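Local coordinates for regulatory protein SWI6 (Saccharomyces cerevisiae, PDB 1SW6) that acts as a shared subunit of the SBF and MBF complexes, which drive cell-cycle-dependent transcription, and is represented here by its ankyrin-repeat domain, at residues 200-203 against 204-208. Numbering follows the deposited sequence.
Sequences MNRT and ILHHI
T203 N donates to H206 ND1 over 3.1 Å, nearly straight at 165°, the donor lying 18° out of the imidazole plane. H206 CG lies anti to its own carbonyl carbon (chi1 -81°), which swings the ring back over the helix start; T203 CG2 sits at its edge, in plane. T203 OG1 also accepts, weakly, from L205 N at 3.1 Å. T203 is thus the N-cap of helix 204-212, and with H206 it forms a capping box. T203-I204-L205-H206 is this repeat's version of the ankyrin TPLH motif, with isoleucine in the proline position. H206 NE2 reaches on to D284 O, in the loop leading into helix 286-293, so both ring nitrogens are engaged; a leucine in its place would probably leave T203 N and D284 O without their mates and weaken the tie between this helix start and that loop. T203 O takes H207 N at 3.3 Å and, weakly, H206 N, while H207 CD2 lies 3.2 Å from that oxygen. H207 NE2 hydrogen-bonds D198 OD1, whose other oxygen OD2 holds the R202 backbone N. Away from this buried cap the contact thins: R202 lays CB and CG against H206 CB (R202 CB to H206 CB 3.8 Å) before its extended chain carries NE to a salt bridge with D280. M200 CE covers one guanidinium face, 4.0 Å above the plane, on the partly exposed side.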
loop_
_atom_site.group_PDB
_atom_site.type_symbol
_atom_site.label_atom_id
_atom_site.label_comp_id
_atom_site.label_asym_id
_atom_site.label_seq_id
_atom_site.Cartn_x
_atom_site.Cartn_y
_atom_site.Cartn_z
ATOM N N MET A 200 17.197 -5.168 -8.365
ATOM C CA MET A 200 17.536 -6.574 -8.149
ATOM C C MET A 200 17.692 -7.244 -9.518
ATOM O O MET A 200 17.733 -8.472 -9.624
ATOM C CB MET A 200 16.406 -7.262 -7.383
ATOM C CG MET A 200 16.240 -6.802 -5.950
ATOM S SD MET A 200 17.553 -7.473 -4.896
ATOM C CE MET A 200 16.981 -9.174 -4.724
ATOM N N ASN A 201 17.776 -6.420 -10.557
ATOM C CA ASN A 201 17.868 -6.899 -11.933
ATOM C C ASN A 201 16.698 -7.836 -12.228
ATOM O O ASN A 201 16.823 -8.785 -12.995
ATOM C CB ASN A 201 19.194 -7.618 -12.197
ATOM C CG ASN A 201 20.392 -6.699 -12.060
ATOM O OD1 ASN A 201 20.346 -5.533 -12.448
ATOM N ND2 ASN A 201 21.476 -7.225 -11.517
ATOM N N ARG A 202 15.558 -7.565 -11.601
ATOM C CA ARG A 202 14.369 -8.374 -11.823
ATOM C C ARG A 202 13.494 -7.734 -12.887
ATOM O O ARG A 202 13.199 -6.533 -12.839
ATOM C CB ARG A 202 13.595 -8.552 -10.519
ATOM C CG ARG A 202 14.206 -9.631 -9.653
ATOM C CD ARG A 202 13.614 -9.670 -8.259
ATOM N NE ARG A 202 14.102 -10.837 -7.530
ATOM C CZ ARG A 202 13.790 -11.112 -6.270
ATOM N NH1 ARG A 202 12.991 -10.293 -5.594
ATOM N NH2 ARG A 202 14.270 -12.214 -5.691
ATOM N N THR A 203 13.091 -8.544 -13.857
ATOM C CA THR A 203 12.254 -8.079 -14.958
ATOM C C THR A 203 10.784 -8.192 -14.585
ATOM O O THR A 203 10.445 -8.618 -13.471
ATOM C CB THR A 203 12.498 -8.931 -16.200
ATOM O OG1 THR A 203 11.877 -10.217 -16.026
ATOM C CG2 THR A 203 14.008 -9.132 -16.395
ATOM N N ILE A 204 9.914 -7.815 -15.522
ATOM C CA ILE A 204 8.483 -7.887 -15.287
ATOM C C ILE A 204 8.076 -9.348 -15.070
ATOM O O ILE A 204 7.155 -9.633 -14.304
ATOM C CB ILE A 204 7.685 -7.287 -16.472
ATOM C CG1 ILE A 204 6.192 -7.272 -16.134
ATOM C CG2 ILE A 204 7.929 -8.081 -17.732
ATOM C CD1 ILE A 204 5.844 -6.244 -15.051
ATOM N N LEU A 205 8.769 -10.275 -15.732
ATOM C CA LEU A 205 8.448 -11.695 -15.570
ATOM C C LEU A 205 8.809 -12.193 -14.189
ATOM O O LEU A 205 8.126 -13.041 -13.640
ATOM C CB LEU A 205 9.169 -12.565 -16.603
ATOM C CG LEU A 205 8.675 -12.487 -18.044
ATOM C CD1 LEU A 205 9.374 -13.560 -18.894
ATOM C CD2 LEU A 205 7.157 -12.690 -18.061
ATOM N N HIS A 206 9.895 -11.682 -13.622
ATOM C CA HIS A 206 10.286 -12.129 -12.289
ATOM C C HIS A 206 9.190 -11.745 -11.313
ATOM O O HIS A 206 8.818 -12.530 -10.452
ATOM C CB HIS A 206 11.598 -11.479 -11.843
ATOM C CG HIS A 206 12.822 -12.134 -12.396
ATOM N ND1 HIS A 206 13.568 -11.578 -13.412
ATOM C CD2 HIS A 206 13.444 -13.291 -12.060
ATOM C CE1 HIS A 206 14.599 -12.360 -13.676
ATOM N NE2 HIS A 206 14.547 -13.406 -12.870
ATOM N N HIS A 207 8.671 -10.531 -11.464
ATOM C CA HIS A 207 7.628 -10.041 -10.577
ATOM C C HIS A 207 6.313 -10.787 -10.736
ATOM O O HIS A 207 5.626 -11.034 -9.743
ATOM C CB HIS A 207 7.423 -8.530 -10.781
ATOM C CG HIS A 207 8.548 -7.693 -10.251
ATOM N ND1 HIS A 207 8.789 -7.534 -8.901
ATOM C CD2 HIS A 207 9.518 -6.993 -10.889
ATOM C CE1 HIS A 207 9.857 -6.774 -8.733
ATOM N NE2 HIS A 207 10.317 -6.431 -9.923
ATOM N N ILE A 208 5.959 -11.158 -11.967
ATOM C CA ILE A 208 4.715 -11.890 -12.202
ATOM C C ILE A 208 4.794 -13.191 -11.404
ATOM O O ILE A 208 3.890 -13.532 -10.637
ATOM C CB ILE A 208 4.512 -12.222 -13.704
ATOM C CG1 ILE A 208 4.246 -10.932 -14.497
ATOM C CG2 ILE A 208 3.364 -13.217 -13.865
ATOM C CD1 ILE A 208 3.924 -11.150 -15.950
#